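Local coordinates for protein SOXX (Paracoccus pantotrophus, PDB 2C1D) that probably transfers electrons as a c-type cytochrome subunit of SoxXA, the heme enzyme complex that initiates chemotrophic sulfur oxidation, at residues D64-G67 / D68-E72; P26-G29 / V30-T34; V8-E12 / G13-A17. All coordinates share one frame; numbering follows the deposited sequence.

In the fold
All three contacts are local, each made by neighbours along one continuous run of chain. Contact 3 comes first in sequence, a hairpin turn in the loop before helix 26-33; contact 2 is that helix itself, and contact 1 is built round the short helix 66-69. Contact 1 lies at the surface and is mostly polar: its arginine and tryptophan both donate to a heme propionate, the arginine also to a backbone carbonyl. Contacts 2 and 3 are partly buried and lie on opposite sides of the chain's centre, their own centres about 22 Å apart. Contact 2 joins a salt bridge to buried apolar side chains near the heme, whereas contact 3 combines a single antiparallel bridge with valine and tyrosine packing.

Contact 1 (D64-G67 / D68-E72); sequences DGAG and DRWTE. With HEC (heme c), chain O.
Arg-69 folds back over the short helix 66-69 to reach the backbone carbonyl of Asp-64, and with Trp-70 it forms a heme-propionate site of this cytochrome c fold. Among the backbone bonds, Gly-65 O accepts from both Asp-68 N and Arg-69 N, while Trp-70 N donates to Ala-66 O. Gly-65, at the N-cap, has a positive phi of 85° at which a CB would jam against the preceding carbonyl.

The charged and polar bonds centre on the guanidinium. Arg-69 NH1 meets Asp-64 O at 2.8 Å on a lone pair, in the carbonyl plane, and NH2 adds a weak bond to the same oxygen. The bend of Arg-69 at chi3 (-80°) lays one guanidinium face over Gly-65 C and Ala-66 N, while the edge is shared by Asp-64 O and the heme propionate. Arg-69 NE donates to heme O1A at 3.0 Å and Arg-69 NH2 to heme O2A, also at 3.0 Å. Such a two-pronged grip suits arginine and fixes the carboxylate's rotation. A phenylalanine in place of Trp-70 would probably leave O1A without its second donor and the propionate less firmly held. Apolar contact is slight, Ala-66 CB lying 4.2 Å from Trp-70 CD1. The indole edge finishes the site, Trp-70 NE1 pointing almost straight at heme O1A, 2.7 Å away at an N-H...O angle of 168°.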
ATOM      1  N   ASP B  64       0.787 -14.422 -24.190  1.00 34.59           N
ATOM      2  CA  ASP B  64       0.658 -15.332 -25.318  1.00 35.09           C
ATOM      3  C   ASP B  64       0.527 -14.490 -26.573  1.00 35.00           C
ATOM      4  O   ASP B  64      -0.148 -13.449 -26.580  1.00 34.26           O
ATOM      5  CB  ASP B  64      -0.513 -16.267 -25.127  1.00 35.73           C
ATOM      6  CG  ASP B  64      -0.479 -16.938 -23.784  1.00 36.86           C
ATOM      7  OD1 ASP B  64      -0.935 -16.296 -22.808  1.00 38.89           O
ATOM      8  OD2 ASP B  64       0.023 -18.075 -23.611  1.00 37.16           O
ATOM      9  N   GLY B  65       1.257 -14.897 -27.606  1.00 35.88           N
ATOM     10  CA  GLY B  65       1.236 -14.196 -28.879  1.00 35.79           C
ATOM     11  C   GLY B  65       2.193 -13.020 -28.975  1.00 35.65           C
ATOM     12  O   GLY B  65       2.253 -12.382 -30.014  1.00 35.49           O
ATOM     13  N   ALA B  66       2.959 -12.704 -27.932  1.00 35.72           N
ATOM     14  CA  ALA B  66       3.888 -11.567 -28.050  1.00 36.25           C
ATOM     15  C   ALA B  66       4.995 -11.866 -29.081  1.00 36.33           C
ATOM     16  O   ALA B  66       5.577 -10.957 -29.648  1.00 36.23           O
ATOM     17  CB  ALA B  66       4.501 -11.164 -26.669  1.00 36.56           C
ATOM     18  N   GLY B  67       5.265 -13.144 -29.318  1.00 38.17           N
ATOM     19  CA  GLY B  67       6.202 -13.571 -30.347  1.00 39.55           C
ATOM     20  C   GLY B  67       5.755 -13.186 -31.758  1.00 40.81           C
ATOM     21  O   GLY B  67       6.594 -13.070 -32.649  1.00 40.71           O
ATOM     22  N   ASP B  68       4.443 -12.987 -31.933  1.00 42.28           N
ATOM     23  CA  ASP B  68       3.830 -12.521 -33.192  1.00 43.24           C
ATOM     24  C   ASP B  68       3.732 -11.001 -33.296  1.00 42.79           C
ATOM     25  O   ASP B  68       3.714 -10.451 -34.400  1.00 43.24           O
ATOM     26  CB  ASP B  68       2.372 -13.018 -33.319  1.00 43.88           C
ATOM     27  CG  ASP B  68       2.232 -14.535 -33.367  1.00 46.55           C
ATOM     28  OD1 ASP B  68       2.917 -15.199 -34.196  1.00 48.84           O
ATOM     29  OD2 ASP B  68       1.402 -15.144 -32.628  1.00 49.13           O
ATOM     30  N   ARG B  69       3.585 -10.325 -32.157  1.00 42.15           N
ATOM     31  CA  ARG B  69       3.312  -8.894 -32.126  1.00 41.11           C
ATOM     32  C   ARG B  69       4.568  -8.047 -32.230  1.00 40.70           C
ATOM     33  O   ARG B  69       4.501  -6.865 -32.615  1.00 40.34           O
ATOM     34  CB  ARG B  69       2.588  -8.519 -30.823  1.00 41.43           C
ATOM     35  CG  ARG B  69       1.273  -9.259 -30.583  1.00 41.94           C
ATOM     36  CD  ARG B  69       0.396  -8.654 -29.467  1.00 42.66           C
ATOM     37  NE  ARG B  69       0.841  -9.053 -28.127  1.00 40.68           N
ATOM     38  CZ  ARG B  69       0.483 -10.176 -27.508  1.00 40.99           C
ATOM     39  NH1 ARG B  69      -0.323 -11.051 -28.096  1.00 40.05           N
ATOM     40  NH2 ARG B  69       0.937 -10.437 -26.285  1.00 39.17           N
ATOM     41  N   TRP B  70       5.707  -8.639 -31.851  1.00 39.60           N
ATOM     42  CA  TRP B  70       6.968  -7.914 -31.768  1.00 39.34           C
ATOM     43  C   TRP B  70       8.114  -8.725 -32.353  1.00 38.98           C
ATOM     44  O   TRP B  70       8.126  -9.950 -32.275  1.00 39.55           O
ATOM     45  CB  TRP B  70       7.315  -7.605 -30.305  1.00 39.44           C
ATOM     46  CG  TRP B  70       6.228  -6.967 -29.532  1.00 38.08           C
ATOM     47  CD1 TRP B  70       5.355  -7.582 -28.701  1.00 37.72           C
ATOM     48  CD2 TRP B  70       5.888  -5.583 -29.521  1.00 37.20           C
ATOM     49  NE1 TRP B  70       4.490  -6.665 -28.161  1.00 36.94           N
ATOM     50  CE2 TRP B  70       4.805  -5.425 -28.639  1.00 36.75           C
ATOM     51  CE3 TRP B  70       6.403  -4.446 -30.159  1.00 37.41           C
ATOM     52  CZ2 TRP B  70       4.215  -4.197 -28.394  1.00 38.09           C
ATOM     53  CZ3 TRP B  70       5.842  -3.231 -29.909  1.00 37.66           C
ATOM     54  CH2 TRP B  70       4.743  -3.108 -29.031  1.00 39.17           C
ATOM     55  N   THR B  71       9.097  -8.028 -32.907  1.00 39.22           N
ATOM     56  CA  THR B  71      10.343  -8.664 -33.331  1.00 39.01           C
ATOM     57  C   THR B  71      11.187  -8.917 -32.092  1.00 39.21           C
ATOM     58  O   THR B  71      10.987  -8.279 -31.054  1.00 38.61           O
ATOM     59  CB  THR B  71      11.161  -7.752 -34.256  1.00 39.21           C
ATOM     60  OG1 THR B  71      11.547  -6.583 -33.549  1.00 37.23           O
ATOM     61  CG2 THR B  71      10.339  -7.217 -35.454  1.00 40.48           C
ATOM     62  N   GLU B  72      12.156  -9.810 -32.226  1.00 38.62           N
ATOM     63  CA  GLU B  72      13.182  -9.995 -31.204  1.00 38.61           C
ATOM     64  C   GLU B  72      13.697  -8.670 -30.640  1.00 37.66           C
ATOM     65  O   GLU B  72      13.767  -8.506 -29.419  1.00 37.65           O
ATOM     66  CB  GLU B  72      14.337 -10.821 -31.766  1.00 38.61           C
ATOM     67  CG  GLU B  72      15.497 -11.051 -30.809  1.00 40.35           C
ATOM     68  CD  GLU B  72      16.622 -11.842 -31.443  1.00 41.56           C
ATOM     69  OE1 GLU B  72      16.507 -12.248 -32.605  1.00 44.15           O
ATOM     70  OE2 GLU B  72      17.645 -12.041 -30.783  1.00 44.45           O
TER
HETATM   71 FE   HEC O1158       4.991  -6.351 -19.003  1.00 29.40          FE
HETATM   72  CHA HEC O1158       3.555  -4.733 -21.641  1.00 32.36           C
HETATM   73  CHB HEC O1158       6.563  -8.479 -21.114  1.00 31.67           C
HETATM   74  CHC HEC O1158       6.607  -7.735 -16.369  1.00 27.20           C
HETATM   75  CHD HEC O1158       3.094  -4.479 -16.791  1.00 28.39           C
HETATM   76  NA  HEC O1158       5.068  -6.548 -21.019  1.00 29.99           N
HETATM   77  C1A HEC O1158       4.355  -5.811 -21.918  1.00 31.40           C
HETATM   78  C2A HEC O1158       4.607  -6.362 -23.231  1.00 32.02           C
HETATM   79  C3A HEC O1158       5.444  -7.411 -23.096  1.00 31.84           C
HETATM   80  C4A HEC O1158       5.749  -7.530 -21.682  1.00 30.94           C
HETATM   81  CMA HEC O1158       6.029  -8.355 -24.161  1.00 31.53           C
HETATM   82  CAA HEC O1158       3.996  -5.776 -24.505  1.00 35.59           C
HETATM   83  CBA HEC O1158       2.491  -5.996 -24.561  1.00 35.74           C
HETATM   84  CGA HEC O1158       2.310  -7.357 -25.117  1.00 36.99           C
HETATM   85  O1A HEC O1158       2.649  -7.523 -26.309  1.00 39.42           O
HETATM   86  O2A HEC O1158       1.846  -8.272 -24.396  1.00 37.19           O
HETATM   87  NB  HEC O1158       6.290  -7.826 -18.781  1.00 26.74           N
HETATM   88  C1B HEC O1158       6.889  -8.544 -19.794  1.00 30.35           C
HETATM   89  C2B HEC O1158       7.942  -9.371 -19.229  1.00 29.99           C
HETATM   90  C3B HEC O1158       7.949  -9.181 -17.907  1.00 26.65           C
HETATM   91  C4B HEC O1158       6.923  -8.195 -17.616  1.00 27.24           C
HETATM   92  CMB HEC O1158       8.803 -10.352 -20.038  1.00 29.38           C
HETATM   93  CAB HEC O1158       8.918  -9.858 -16.893  1.00 27.06           C
HETATM   94  CBB HEC O1158      10.233  -9.665 -17.256  1.00 25.35           C
HETATM   95  NC  HEC O1158       4.869  -6.162 -16.916  1.00 26.42           N
HETATM   96  C1C HEC O1158       5.644  -6.829 -16.036  1.00 27.05           C
HETATM   97  C2C HEC O1158       5.197  -6.474 -14.691  1.00 26.20           C
HETATM   98  C3C HEC O1158       4.324  -5.460 -14.802  1.00 27.27           C
HETATM   99  C4C HEC O1158       4.027  -5.328 -16.225  1.00 27.24           C
HETATM  100  CMC HEC O1158       5.929  -6.880 -13.401  1.00 27.60           C
HETATM  101  CAC HEC O1158       3.560  -4.674 -13.674  1.00 29.35           C
HETATM  102  CBC HEC O1158       4.245  -4.064 -12.696  1.00 30.19           C
HETATM  103  ND  HEC O1158       3.560  -4.816 -19.179  1.00 30.08           N
HETATM  104  C1D HEC O1158       2.881  -4.212 -18.130  1.00 29.25           C
HETATM  105  C2D HEC O1158       1.934  -3.264 -18.673  1.00 32.10           C
HETATM  106  C3D HEC O1158       2.087  -3.354 -20.197  1.00 33.34           C
HETATM  107  C4D HEC O1158       3.104  -4.347 -20.405  1.00 32.08           C
HETATM  108  CMD HEC O1158       0.953  -2.342 -17.899  1.00 32.92           C
HETATM  109  CAD HEC O1158       1.315  -2.587 -21.309  1.00 34.24           C
HETATM  110  CBD HEC O1158       2.099  -1.319 -21.643  1.00 37.71           C
HETATM  111  CGD HEC O1158       1.255  -0.070 -21.494  1.00 40.98           C
HETATM  112  O1D HEC O1158       1.430   0.676 -20.471  1.00 43.13           O
HETATM  113  O2D HEC O1158       0.412   0.147 -22.417  1.00 42.64           O
HETATM  114  O   HOH W   1       9.330 -12.241 -32.169  1.00 43.31           O

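Contact 2 (P26-G29 / V30-T34); sequences PEEG and VRIMT
Pro-26 O accepts from Val-30 N at 2.9 Å, and the i to i+4 bonds that follow, from Arg-31, Ile-32 and Met-33 back to Glu-27, Glu-28 and Gly-29, make 26-33 a regular alpha helix within the cytochrome c fold. Proline suits this first turn, where a residue can do without its N-H.

Glu-28 and Arg-31 lie alongside each other and form an i to i+3 salt bridge. Glu-28 has CG anti to its backbone N (chi1 -175°) and then bends at chi2, bringing the carboxylate beside the arginine. The guanidinium comes side-on, Arg-31 NE at 3.0 Å and NH2 at 2.8 Å, both to Glu-28 OE2 and from one face of its carboxylate; the two planes are 36° apart.

The CG of Glu-28 also carries Ile-32 CD1 at 3.7 Å, the two side chains crossing at about a right angle. Ile-32 is buried against Val-128 of helix 122-133, where a branched apolar residue fits. Gly-29 is buried too, and a CB there would clash with Pro-26 O. Met-33 bends toward Cys-41 and the heme, while Thr-34 OG1 donates to Val-30 O at 2.7 Å.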
ATOM      1  N   PRO B  26      15.624 -20.270 -23.645  1.00 33.18           N
ATOM      2  CA  PRO B  26      14.204 -20.048 -23.322  1.00 33.09           C
ATOM      3  C   PRO B  26      13.703 -20.761 -22.065  1.00 33.11           C
ATOM      4  O   PRO B  26      12.840 -20.205 -21.382  1.00 32.94           O
ATOM      5  CB  PRO B  26      13.468 -20.568 -24.562  1.00 32.89           C
ATOM      6  CG  PRO B  26      14.410 -21.492 -25.204  1.00 33.78           C
ATOM      7  CD  PRO B  26      15.797 -20.971 -24.932  1.00 33.15           C
ATOM      8  N   GLU B  27      14.211 -21.948 -21.763  1.00 33.95           N
ATOM      9  CA  GLU B  27      13.787 -22.658 -20.547  1.00 34.95           C
ATOM     10  C   GLU B  27      14.170 -21.843 -19.316  1.00 34.13           C
ATOM     11  O   GLU B  27      13.389 -21.759 -18.380  1.00 32.67           O
ATOM     12  CB  GLU B  27      14.421 -24.036 -20.420  1.00 35.77           C
ATOM     13  CG  GLU B  27      13.907 -25.072 -21.410  1.00 41.01           C
ATOM     14  CD  GLU B  27      14.747 -26.356 -21.427  1.00 47.08           C
ATOM     15  OE1 GLU B  27      14.248 -27.367 -21.969  1.00 51.24           O
ATOM     16  OE2 GLU B  27      15.905 -26.368 -20.915  1.00 52.00           O
ATOM     17  N   GLU B  28      15.375 -21.250 -19.330  1.00 33.44           N
ATOM     18  CA  GLU B  28      15.797 -20.352 -18.250  1.00 33.13           C
ATOM     19  C   GLU B  28      14.932 -19.101 -18.282  1.00 31.61           C
ATOM     20  O   GLU B  28      14.534 -18.624 -17.244  1.00 31.18           O
ATOM     21  CB  GLU B  28      17.306 -20.012 -18.335  1.00 33.89           C
ATOM     22  CG  GLU B  28      17.843 -19.161 -17.165  1.00 37.52           C
ATOM     23  CD  GLU B  28      17.904 -19.889 -15.811  1.00 41.31           C
ATOM     24  OE1 GLU B  28      17.650 -21.123 -15.769  1.00 41.95           O
ATOM     25  OE2 GLU B  28      18.201 -19.215 -14.778  1.00 42.65           O
ATOM     26  N   GLY B  29      14.626 -18.581 -19.463  1.00 30.07           N
ATOM     27  CA  GLY B  29      13.639 -17.521 -19.610  1.00 29.44           C
ATOM     28  C   GLY B  29      12.342 -17.789 -18.821  1.00 28.77           C
ATOM     29  O   GLY B  29      11.852 -16.933 -18.091  1.00 27.79           O
ATOM     30  N   VAL B  30      11.802 -18.991 -18.935  1.00 27.91           N
ATOM     31  CA  VAL B  30      10.576 -19.319 -18.229  1.00 27.56           C
ATOM     32  C   VAL B  30      10.803 -19.201 -16.707  1.00 27.12           C
ATOM     33  O   VAL B  30       9.972 -18.649 -15.972  1.00 26.23           O
ATOM     34  CB  VAL B  30      10.092 -20.733 -18.575  1.00 27.40           C
ATOM     35  CG1 VAL B  30       8.981 -21.182 -17.650  1.00 27.21           C
ATOM     36  CG2 VAL B  30       9.584 -20.767 -20.015  1.00 28.75           C
ATOM     37  N   ARG B  31      11.909 -19.759 -16.243  1.00 26.73           N
ATOM     38  CA  ARG B  31      12.217 -19.719 -14.807  1.00 27.43           C
ATOM     39  C   ARG B  31      12.286 -18.272 -14.327  1.00 26.85           C
ATOM     40  O   ARG B  31      11.699 -17.923 -13.306  1.00 26.96           O
ATOM     41  CB  ARG B  31      13.528 -20.447 -14.498  1.00 27.45           C
ATOM     42  CG  ARG B  31      13.752 -20.689 -12.994  1.00 27.98           C
ATOM     43  CD  ARG B  31      15.080 -21.330 -12.700  1.00 29.09           C
ATOM     44  NE  ARG B  31      16.096 -20.322 -12.876  1.00 30.86           N
ATOM     45  CZ  ARG B  31      16.475 -19.480 -11.919  1.00 32.55           C
ATOM     46  NH1 ARG B  31      15.996 -19.574 -10.662  1.00 32.04           N
ATOM     47  NH2 ARG B  31      17.360 -18.560 -12.210  1.00 32.07           N
ATOM     48  N   ILE B  32      12.991 -17.434 -15.083  1.00 26.30           N
ATOM     49  CA  ILE B  32      13.154 -16.030 -14.745  1.00 26.15           C
ATOM     50  C   ILE B  32      11.790 -15.341 -14.679  1.00 26.63           C
ATOM     51  O   ILE B  32      11.524 -14.560 -13.783  1.00 27.10           O
ATOM     52  CB  ILE B  32      14.097 -15.355 -15.780  1.00 26.41           C
ATOM     53  CG1 ILE B  32      15.528 -15.903 -15.628  1.00 26.93           C
ATOM     54  CG2 ILE B  32      14.092 -13.834 -15.645  1.00 25.56           C
ATOM     55  CD1 ILE B  32      16.370 -15.792 -16.872  1.00 27.95           C
ATOM     56  N   MET B  33      10.917 -15.651 -15.631  1.00 26.84           N
ATOM     57  CA  MET B  33       9.638 -14.962 -15.757  1.00 27.08           C
ATOM     58  C   MET B  33       8.645 -15.339 -14.641  1.00 26.93           C
ATOM     59  O   MET B  33       7.682 -14.600 -14.383  1.00 27.06           O
ATOM     60  CB  MET B  33       9.030 -15.243 -17.138  1.00 27.45           C
ATOM     61  CG  MET B  33       9.824 -14.628 -18.311  1.00 28.61           C
ATOM     62  SD  MET B  33       9.293 -15.340 -19.879  1.00 31.62           S
ATOM     63  CE  MET B  33       7.775 -14.501 -20.084  1.00 31.34           C
ATOM     64  N   THR B  34       8.889 -16.467 -13.976  1.00 26.85           N
ATOM     65  CA  THR B  34       7.923 -17.024 -13.025  1.00 26.95           C
ATOM     66  C   THR B  34       8.490 -17.153 -11.620  1.00 27.41           C
ATOM     67  O   THR B  34       7.903 -17.826 -10.748  1.00 27.02           O
ATOM     68  CB  THR B  34       7.444 -18.361 -13.529  1.00 27.08           C
ATOM     69  OG1 THR B  34       8.565 -19.235 -13.748  1.00 26.31           O
ATOM     70  CG2 THR B  34       6.791 -18.200 -14.923  1.00 26.64           C
TER

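Contact 3 (V8-E12 / G13-A17); sequences VVYVE and GAVEA
Val-15 reaches across a tight hairpin turn to pack on Val-8 and Tyr-10. Its CG2 is the touching atom, Val-15 CG2 lying 3.6 Å from Val-8 CG1 and likewise 3.6 Å from Tyr-10 CD2. The two valines cross at about a right angle, and Val-15 CG2 meets the tyrosine ring obliquely. Val-8 CG1 lies over one face of that ring, offset toward its rim. With CG1 anti to the backbone N (chi1 176°), Val-15 has CG2 beside that N, where it reaches both partners. Compact branched valines suit this meeting, since they fill space close to the backbone. Gly-13 O approaches the ring differently, in its plane at the edge, 3.5 Å from Tyr-10 CD2.

The turn that sets these side chains is type I', from Val-11 to Ala-14. Val-11 N gives Ala-14 O a bond of 3.0 Å in the carbonyl plane, and Ala-14 N returns one of 2.9 Å to Val-11 O from above its carbonyl plane: one hydrogen-bonded antiparallel pair. Tyr-10 CA adds a C-H...O contact to Ala-14 O. Both central residues have positive phi, and at Gly-13 a CB would clash with Glu-12 O. Water joins Val-9 O to Glu-16 N beyond the bridge.

The hairpin lies against helix 72-81: Tyr-10 touches Ala-80 and Asn-81, Ala-14 touches Gln-74, and Val-15 O accepts from Arg-76 NH1.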
ATOM      1  N   VAL B   8      22.966   0.900 -23.457  1.00 36.88           N
ATOM      2  CA  VAL B   8      21.945   0.367 -24.356  1.00 36.50           C
ATOM      3  C   VAL B   8      21.400   1.477 -25.263  1.00 37.12           C
ATOM      4  O   VAL B   8      21.196   2.610 -24.819  1.00 37.18           O
ATOM      5  CB  VAL B   8      20.785  -0.325 -23.577  1.00 36.51           C
ATOM      6  CG1 VAL B   8      19.679  -0.784 -24.515  1.00 35.13           C
ATOM      7  CG2 VAL B   8      21.309  -1.527 -22.781  1.00 35.97           C
ATOM      8  N   VAL B   9      21.205   1.128 -26.540  1.00 37.83           N
ATOM      9  CA  VAL B   9      20.690   2.030 -27.570  1.00 38.41           C
ATOM     10  C   VAL B   9      19.295   1.584 -27.964  1.00 38.04           C
ATOM     11  O   VAL B   9      19.099   0.514 -28.561  1.00 38.04           O
ATOM     12  CB  VAL B   9      21.584   2.064 -28.844  1.00 39.12           C
ATOM     13  CG1 VAL B   9      21.050   3.110 -29.856  1.00 40.13           C
ATOM     14  CG2 VAL B   9      23.029   2.359 -28.487  1.00 39.81           C
ATOM     15  N   TYR B  10      18.324   2.403 -27.579  1.00 38.17           N
ATOM     16  CA  TYR B  10      16.937   2.205 -27.942  1.00 38.80           C
ATOM     17  C   TYR B  10      16.584   3.110 -29.125  1.00 38.95           C
ATOM     18  O   TYR B  10      16.843   4.309 -29.097  1.00 38.72           O
ATOM     19  CB  TYR B  10      16.012   2.539 -26.765  1.00 38.64           C
ATOM     20  CG  TYR B  10      16.240   1.733 -25.494  1.00 37.81           C
ATOM     21  CD1 TYR B  10      17.213   2.113 -24.576  1.00 36.70           C
ATOM     22  CD2 TYR B  10      15.442   0.634 -25.189  1.00 37.42           C
ATOM     23  CE1 TYR B  10      17.407   1.414 -23.419  1.00 35.87           C
ATOM     24  CE2 TYR B  10      15.638  -0.086 -24.011  1.00 37.33           C
ATOM     25  CZ  TYR B  10      16.621   0.309 -23.141  1.00 35.56           C
ATOM     26  OH  TYR B  10      16.831  -0.388 -21.978  1.00 35.72           O
ATOM     27  N   VAL B  11      16.002   2.503 -30.149  1.00 39.89           N
ATOM     28  CA  VAL B  11      15.477   3.194 -31.323  1.00 40.80           C
ATOM     29  C   VAL B  11      14.000   2.826 -31.419  1.00 40.87           C
ATOM     30  O   VAL B  11      13.661   1.677 -31.687  1.00 40.70           O
ATOM     31  CB  VAL B  11      16.246   2.739 -32.608  1.00 41.11           C
ATOM     32  CG1 VAL B  11      15.538   3.199 -33.895  1.00 42.05           C
ATOM     33  CG2 VAL B  11      17.675   3.281 -32.584  1.00 41.22           C
ATOM     34  N   GLU B  12      13.125   3.802 -31.195  1.00 41.84           N
ATOM     35  CA  GLU B  12      11.672   3.562 -31.103  1.00 42.58           C
ATOM     36  C   GLU B  12      11.389   2.380 -30.158  1.00 41.53           C
ATOM     37  O   GLU B  12      10.554   1.505 -30.452  1.00 41.37           O
ATOM     38  CB  GLU B  12      11.035   3.336 -32.494  1.00 43.57           C
ATOM     39  CG  GLU B  12      11.232   4.455 -33.537  1.00 47.39           C
ATOM     40  CD  GLU B  12      11.002   5.864 -32.989  1.00 53.14           C
ATOM     41  OE1 GLU B  12      11.837   6.763 -33.273  1.00 56.96           O
ATOM     42  OE2 GLU B  12       9.987   6.083 -32.271  1.00 57.70           O
ATOM     43  N   GLY B  13      12.124   2.353 -29.038  1.00 40.65           N
ATOM     44  CA  GLY B  13      12.013   1.312 -28.024  1.00 39.46           C
ATOM     45  C   GLY B  13      12.802   0.035 -28.267  1.00 38.97           C
ATOM     46  O   GLY B  13      13.048  -0.713 -27.317  1.00 39.10           O
ATOM     47  N   ALA B  14      13.179  -0.229 -29.522  1.00 37.49           N
ATOM     48  CA  ALA B  14      13.828  -1.479 -29.930  1.00 36.95           C
ATOM     49  C   ALA B  14      15.324  -1.472 -29.628  1.00 36.58           C
ATOM     50  O   ALA B  14      15.964  -0.423 -29.624  1.00 36.22           O
ATOM     51  CB  ALA B  14      13.593  -1.754 -31.439  1.00 37.08           C
ATOM     52  N   VAL B  15      15.870  -2.650 -29.349  1.00 36.32           N
ATOM     53  CA  VAL B  15      17.309  -2.807 -29.127  1.00 36.23           C
ATOM     54  C   VAL B  15      17.794  -3.872 -30.083  1.00 35.89           C
ATOM     55  O   VAL B  15      17.518  -5.048 -29.907  1.00 36.46           O
ATOM     56  CB  VAL B  15      17.625  -3.195 -27.657  1.00 35.68           C
ATOM     57  CG1 VAL B  15      19.109  -3.462 -27.459  1.00 35.40           C
ATOM     58  CG2 VAL B  15      17.160  -2.102 -26.744  1.00 35.76           C
ATOM     59  N   GLU B  16      18.517  -3.455 -31.108  1.00 36.91           N
ATOM     60  CA  GLU B  16      18.850  -4.348 -32.218  1.00 37.23           C
ATOM     61  C   GLU B  16      19.896  -5.383 -31.848  1.00 35.90           C
ATOM     62  O   GLU B  16      19.819  -6.509 -32.313  1.00 35.59           O
ATOM     63  CB  GLU B  16      19.323  -3.547 -33.448  1.00 38.31           C
ATOM     64  CG  GLU B  16      18.228  -2.690 -34.074  1.00 42.14           C
ATOM     65  CD  GLU B  16      17.124  -3.506 -34.735  1.00 47.07           C
ATOM     66  OE1 GLU B  16      15.942  -3.061 -34.684  1.00 50.10           O
ATOM     67  OE2 GLU B  16      17.429  -4.582 -35.313  1.00 50.80           O
ATOM     68  N   ALA B  17      20.834  -5.012 -30.983  1.00 35.24           N
ATOM     69  CA  ALA B  17      21.982  -5.861 -30.670  1.00 34.98           C
ATOM     70  C   ALA B  17      21.803  -6.642 -29.346  1.00 34.56           C
ATOM     71  O   ALA B  17      21.257  -6.118 -28.368  1.00 33.57           O
ATOM     72  CB  ALA B  17      23.229  -5.007 -30.584  1.00 35.28           C
TER
HETATM   73  O   HOH W   2      19.438  -0.354 -31.071  1.00 44.79           O